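Local coordinates for protein glucanase (Clostridium thermocellum, PDB 5GXX) that probably hydrolyses beta-1,4-glucosidic bonds of cellulose as a family 9 endoglucanase of the cellulosome, joining a catalytic domain to a calcium-binding, cellulose-binding-type beta domain, at residues A[466-478]-A[534-548]. The protein carries 1 engineered substitution. Residues are numbered along the deposited sequence; the frame is centred on the assembly and turned at random.
Sequences LLNNRSSWPARLI and YIDGTNICPIGQEQY
Asn469, the last residue of strand 460-469, bonds to segment 534-548 through both backbone and side chain. Asn469 N donates to Tyr548 O at 2.8 Å, with 166° at the hydrogen, just before strand 549-557 continues the antiparallel pairing. With CG anti to the backbone N (chi1 -180°), the amide lies where ND2 can donate to Ile540 O at 3.0 Å and, within its own loop, to Arg476 O, both close to the amide plane; OD1 accepts from Ser471 N, closing an Asx turn. An amide suits this place because it donates and accepts at once, and these bonds fix its rotation.

Pro542, at the centre of an inverse gamma turn, suits the site by laying ring carbons against this amide and Asn469 O, its CD 3.5 Å from Asn469 CG. Earlier in the strand, Leu467 CD2 touches Tyr534 CD2 and Ile540 CD1, and Ile540 CD1 lies over one face of the Tyr534 ring; the branched aliphatic chains fill this apolar cluster. Leu477 CD2 presses tightly on Cys541 CB (3.5 Å).

Beside Tyr548, Asn468 OD1 approaches the ring's rim in its plane, 3.3 Å from CE1. Arg470, with two N-H groups for one oxygen, grips OD1 through NE and NH2, its guanidinium nearly perpendicular to the ring (84°), and also pairs with Glu450.

Largely buried and directional, these bonds tie the end of strand 460-469 and its following loop to the loop between strands 527-534 and 549-557. The carbonyls of Arg470 and Ile543 accept from Arg381 and Trp121, consistent with a defined interface with the catalytic domain.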
loop_
_atom_site.group_PDB
_atom_site.type_symbol
_atom_site.label_atom_id
_atom_site.label_comp_id
_atom_site.label_asym_id
_atom_site.label_seq_id
_atom_site.Cartn_x
_atom_site.Cartn_y
_atom_site.Cartn_z
ATOM N N LEU A 466 19.180 -3.740 1.890
ATOM C CA LEU A 466 18.499 -4.288 0.725
ATOM C C LEU A 466 19.470 -5.206 -0.002
ATOM O O LEU A 466 20.465 -4.739 -0.550
ATOM C CB LEU A 466 18.084 -3.156 -0.218
ATOM C CG LEU A 466 16.663 -2.628 -0.005
ATOM C CD1 LEU A 466 16.491 -1.936 1.350
ATOM C CD2 LEU A 466 16.343 -1.672 -1.163
ATOM N N LEU A 467 19.190 -6.506 0.024
ATOM C CA LEU A 467 20.013 -7.463 -0.730
ATOM C C LEU A 467 19.472 -7.522 -2.159
ATOM O O LEU A 467 18.322 -7.910 -2.390
ATOM C CB LEU A 467 19.997 -8.844 -0.079
ATOM C CG LEU A 467 20.801 -9.909 -0.848
ATOM C CD1 LEU A 467 22.274 -9.541 -1.010
ATOM C CD2 LEU A 467 20.658 -11.279 -0.196
ATOM N N ASN A 468 20.314 -7.110 -3.100
ATOM C CA ASN A 468 19.952 -6.910 -4.505
ATOM C C ASN A 468 20.335 -8.087 -5.409
ATOM O O ASN A 468 21.439 -8.613 -5.319
ATOM C CB ASN A 468 20.659 -5.666 -5.064
ATOM C CG ASN A 468 19.993 -4.363 -4.667
ATOM O OD1 ASN A 468 19.429 -3.665 -5.509
ATOM N ND2 ASN A 468 20.103 -3.993 -3.394
ATOM N N ASN A 469 19.427 -8.445 -6.310
ATOM C CA ASN A 469 19.758 -9.232 -7.504
ATOM C C ASN A 469 19.442 -8.433 -8.759
ATOM O O ASN A 469 18.297 -8.411 -9.228
ATOM C CB ASN A 469 18.981 -10.553 -7.524
ATOM C CG ASN A 469 19.294 -11.414 -8.750
ATOM O OD1 ASN A 469 20.008 -10.987 -9.658
ATOM N ND2 ASN A 469 18.724 -12.614 -8.797
ATOM N N ARG A 470 20.481 -7.795 -9.288
ATOM C CA ARG A 470 20.413 -7.086 -10.566
ATOM C C ARG A 470 21.304 -7.803 -11.574
ATOM O O ARG A 470 21.983 -7.182 -12.405
ATOM C CB ARG A 470 20.787 -5.616 -10.422
ATOM C CG ARG A 470 20.069 -4.889 -9.281
ATOM C CD ARG A 470 20.372 -3.406 -9.345
ATOM N NE ARG A 470 19.948 -2.762 -8.104
ATOM C CZ ARG A 470 20.096 -1.471 -7.813
ATOM N NH1 ARG A 470 20.615 -0.623 -8.695
ATOM N NH2 ARG A 470 19.680 -1.026 -6.632
ATOM N N SER A 471 21.309 -9.127 -11.493
ATOM C CA SER A 471 22.136 -9.931 -12.410
ATOM C C SER A 471 21.790 -9.734 -13.882
ATOM O O SER A 471 20.657 -9.408 -14.219
ATOM C CB SER A 471 22.086 -11.417 -12.042
ATOM O OG SER A 471 20.762 -11.933 -12.113
ATOM N N SER A 472 22.779 -9.935 -14.744
ATOM C CA SER A 472 22.609 -9.690 -16.179
ATOM C C SER A 472 23.624 -10.435 -17.050
ATOM O O SER A 472 23.439 -10.461 -18.269
ATOM C CB SER A 472 22.630 -8.188 -16.489
ATOM O OG SER A 472 21.766 -7.882 -17.571
ATOM N N TRP A 473 24.663 -11.044 -16.464
ATOM C CA TRP A 473 25.690 -11.736 -17.263
ATOM C C TRP A 473 25.836 -13.214 -16.901
ATOM O O TRP A 473 26.883 -13.626 -16.397
ATOM C CB TRP A 473 27.055 -11.046 -17.118
ATOM C CG TRP A 473 27.133 -9.740 -17.805
ATOM C CD1 TRP A 473 27.550 -9.513 -19.083
ATOM C CD2 TRP A 473 26.795 -8.464 -17.256
ATOM N NE1 TRP A 473 27.498 -8.170 -19.363
ATOM C CE2 TRP A 473 27.035 -7.501 -18.260
ATOM C CE3 TRP A 473 26.313 -8.046 -16.007
ATOM C CZ2 TRP A 473 26.799 -6.143 -18.059
ATOM C CZ3 TRP A 473 26.089 -6.693 -15.803
ATOM C CH2 TRP A 473 26.335 -5.755 -16.830
ATOM N N PRO A 474 24.792 -14.028 -17.130
ATOM C CA PRO A 474 23.445 -13.675 -17.564
ATOM C C PRO A 474 22.555 -13.419 -16.351
ATOM O O PRO A 474 22.905 -13.796 -15.222
ATOM C CB PRO A 474 22.973 -14.954 -18.256
ATOM C CG PRO A 474 23.646 -16.071 -17.459
ATOM C CD PRO A 474 24.950 -15.484 -16.969
ATOM N N ALA A 475 21.385 -12.829 -16.575
ATOM C CA ALA A 475 20.397 -12.778 -15.497
ATOM C C ALA A 475 20.231 -14.176 -14.903
ATOM O O ALA A 475 20.230 -15.160 -15.638
ATOM C CB ALA A 475 19.054 -12.260 -16.031
ATOM N N ARG A 476 20.136 -14.295 -13.574
ATOM C CA ARG A 476 20.131 -15.621 -12.966
ATOM C C ARG A 476 19.599 -15.540 -11.550
ATOM O O ARG A 476 19.419 -14.451 -11.012
ATOM C CB ARG A 476 21.538 -16.247 -12.976
ATOM C CG ARG A 476 22.580 -15.473 -12.196
ATOM C CD ARG A 476 24.013 -15.977 -12.474
ATOM N NE ARG A 476 25.018 -15.234 -11.716
ATOM C CZ ARG A 476 25.468 -14.023 -12.035
ATOM N NH1 ARG A 476 25.031 -13.385 -13.119
ATOM N NH2 ARG A 476 26.383 -13.448 -11.273
ATOM N N LEU A 477 19.396 -16.719 -10.981
ATOM C CA LEU A 477 18.809 -16.908 -9.661
ATOM C C LEU A 477 19.818 -17.649 -8.794
ATOM O O LEU A 477 20.402 -18.659 -9.217
ATOM C CB LEU A 477 17.540 -17.751 -9.803
ATOM C CG LEU A 477 16.515 -17.132 -10.761
ATOM C CD1 LEU A 477 15.414 -18.127 -11.075
ATOM C CD2 LEU A 477 15.922 -15.806 -10.279
ATOM N N ILE A 478 20.044 -17.121 -7.589
ATOM C CA ILE A 478 20.863 -17.788 -6.580
ATOM C C ILE A 478 19.998 -18.096 -5.359
ATOM O O ILE A 478 19.419 -17.193 -4.739
ATOM C CB ILE A 478 22.099 -16.953 -6.155
ATOM C CG1 ILE A 478 23.038 -16.717 -7.348
ATOM C CG2 ILE A 478 22.844 -17.658 -5.031
ATOM C CD1 ILE A 478 24.181 -15.715 -7.112
ATOM N N TYR A 534 18.826 -15.685 3.257
ATOM C CA TYR A 534 17.518 -15.861 2.633
ATOM C C TYR A 534 17.455 -17.296 2.174
ATOM O O TYR A 534 18.276 -17.734 1.360
ATOM C CB TYR A 534 17.297 -14.896 1.470
ATOM C CG TYR A 534 17.062 -13.511 2.012
ATOM C CD1 TYR A 534 15.789 -13.115 2.411
ATOM C CD2 TYR A 534 18.119 -12.623 2.183
ATOM C CE1 TYR A 534 15.572 -11.847 2.939
ATOM C CE2 TYR A 534 17.918 -11.352 2.712
ATOM C CZ TYR A 534 16.642 -10.977 3.097
ATOM O OH TYR A 534 16.432 -9.716 3.610
ATOM N N ILE A 535 16.508 -18.026 2.744
ATOM C CA ILE A 535 16.460 -19.474 2.590
ATOM C C ILE A 535 16.112 -19.834 1.150
ATOM O O ILE A 535 16.700 -20.758 0.574
ATOM C CB ILE A 535 15.451 -20.098 3.571
ATOM C CG1 ILE A 535 15.868 -19.893 5.038
ATOM C CG2 ILE A 535 15.203 -21.565 3.232
ATOM C CD1 ILE A 535 17.286 -20.284 5.405
ATOM N N ASP A 536 15.184 -19.089 0.557
ATOM C CA ASP A 536 14.985 -19.208 -0.881
ATOM C C ASP A 536 15.333 -17.909 -1.583
ATOM O O ASP A 536 14.459 -17.128 -1.979
ATOM C CB ASP A 536 13.566 -19.659 -1.227
ATOM C CG ASP A 536 13.377 -19.919 -2.716
ATOM O OD1 ASP A 536 14.360 -19.833 -3.492
ATOM O OD2 ASP A 536 12.218 -20.157 -3.118
ATOM N N GLY A 537 16.632 -17.699 -1.750
ATOM C CA GLY A 537 17.089 -16.479 -2.383
ATOM C C GLY A 537 16.634 -16.311 -3.821
ATOM O O GLY A 537 16.816 -15.226 -4.355
ATOM N N THR A 538 16.071 -17.334 -4.470
ATOM C CA THR A 538 15.637 -17.133 -5.855
ATOM C C THR A 538 14.476 -16.141 -5.938
ATOM O O THR A 538 14.176 -15.608 -7.011
ATOM C CB THR A 538 15.220 -18.430 -6.573
ATOM O OG1 THR A 538 14.015 -18.935 -5.982
ATOM C CG2 THR A 538 16.330 -19.487 -6.512
ATOM N N ASN A 539 13.841 -15.898 -4.791
ATOM C CA ASN A 539 12.763 -14.915 -4.737
ATOM C C ASN A 539 13.269 -13.488 -4.796
ATOM O O ASN A 539 12.476 -12.563 -4.920
ATOM C CB ASN A 539 11.955 -15.095 -3.453
ATOM C CG ASN A 539 11.077 -16.320 -3.499
ATOM O OD1 ASN A 539 10.859 -16.992 -2.490
ATOM N ND2 ASN A 539 10.587 -16.636 -4.686
ATOM N N ILE A 540 14.582 -13.327 -4.669
ATOM C CA ILE A 540 15.216 -12.045 -4.940
ATOM C C ILE A 540 15.652 -12.160 -6.394
ATOM O O ILE A 540 16.585 -12.888 -6.710
ATOM C CB ILE A 540 16.420 -11.765 -4.004
ATOM C CG1 ILE A 540 16.024 -11.949 -2.531
ATOM C CG2 ILE A 540 16.960 -10.344 -4.261
ATOM C CD1 ILE A 540 17.225 -11.857 -1.600
ATOM N N CYS A 541 14.947 -11.465 -7.283
ATOM C CA CYS A 541 15.190 -11.620 -8.717
ATOM C C CYS A 541 14.799 -10.361 -9.478
ATOM O O CYS A 541 13.928 -9.598 -9.040
ATOM C CB CYS A 541 14.413 -12.820 -9.260
ATOM S SG CYS A 541 12.665 -12.855 -8.831
ATOM N N PRO A 542 15.471 -10.116 -10.617
ATOM C CA PRO A 542 15.272 -8.847 -11.297
ATOM C C PRO A 542 14.003 -8.800 -12.163
ATOM O O PRO A 542 14.084 -8.605 -13.377
ATOM C CB PRO A 542 16.553 -8.738 -12.140
ATOM C CG PRO A 542 16.934 -10.171 -12.424
ATOM C CD PRO A 542 16.725 -10.766 -11.059
ATOM N N ILE A 543 12.831 -8.924 -11.543
ATOM C CA ILE A 543 11.576 -9.058 -12.290
ATOM C C ILE A 543 10.563 -7.941 -12.081
ATOM O O ILE A 543 9.463 -7.961 -12.668
ATOM C CB ILE A 543 10.864 -10.412 -12.054
ATOM C CG1 ILE A 543 10.261 -10.507 -10.643
ATOM C CG2 ILE A 543 11.775 -11.605 -12.369
ATOM C CD1 ILE A 543 9.354 -11.702 -10.460
ATOM N N GLY A 544 10.939 -6.990 -11.228
ATOM C CA GLY A 544 10.078 -5.852 -10.913
ATOM C C GLY A 544 10.521 -5.129 -9.659
ATOM O O GLY A 544 11.511 -5.492 -9.003
ATOM N N GLN A 545 9.754 -4.091 -9.334
ATOM C CA GLN A 545 10.069 -3.167 -8.262
ATOM C C GLN A 545 10.162 -3.829 -6.888
ATOM O O GLN A 545 11.052 -3.492 -6.112
ATOM C CB GLN A 545 9.000 -2.070 -8.252
ATOM C CG GLN A 545 9.247 -0.969 -7.242
ATOM C CD GLN A 545 10.476 -0.147 -7.579
ATOM O OE1 GLN A 545 10.722 0.177 -8.741
ATOM N NE2 GLN A 545 11.244 0.209 -6.556
ATOM N N GLU A 546 9.295 -4.796 -6.605
ATOM C CA GLU A 546 9.272 -5.430 -5.289
ATOM C C GLU A 546 10.355 -6.495 -5.162
ATOM O O GLU A 546 10.963 -6.658 -4.115
ATOM C CB GLU A 546 7.895 -6.044 -4.998
ATOM C CG GLU A 546 6.760 -5.017 -4.965
ATOM C CD GLU A 546 7.110 -3.783 -4.157
ATOM O OE1 GLU A 546 7.421 -3.935 -2.953
ATOM O OE2 GLU A 546 7.080 -2.668 -4.730
ATOM N N GLN A 547 10.632 -7.188 -6.259
ATOM C CA GLN A 547 11.346 -8.461 -6.198
ATOM C C GLN A 547 12.859 -8.339 -6.328
ATOM O O GLN A 547 13.571 -9.247 -5.891
ATOM C CB GLN A 547 10.777 -9.421 -7.252
ATOM C CG GLN A 547 9.262 -9.657 -7.137
ATOM C CD GLN A 547 8.358 -8.797 -8.031
ATOM O OE1 GLN A 547 8.656 -7.657 -8.447
ATOM N NE2 GLN A 547 7.179 -9.359 -8.290
ATOM N N TYR A 548 13.363 -7.237 -6.884
ATOM C CA TYR A 548 14.795 -7.161 -7.184
ATOM C C TYR A 548 15.682 -7.023 -5.947
ATOM O O TYR A 548 16.879 -7.263 -6.017
ATOM C CB TYR A 548 15.099 -6.059 -8.198
ATOM C CG TYR A 548 15.166 -4.668 -7.621
ATOM C CD1 TYR A 548 16.327 -4.196 -7.017
ATOM C CD2 TYR A 548 14.073 -3.815 -7.703
ATOM C CE1 TYR A 548 16.399 -2.919 -6.507
ATOM C CE2 TYR A 548 14.133 -2.528 -7.187
ATOM C CZ TYR A 548 15.301 -2.084 -6.598
ATOM O OH TYR A 548 15.380 -0.809 -6.090
HETATM O O HOH W 1 18.612 -14.896 -6.484
#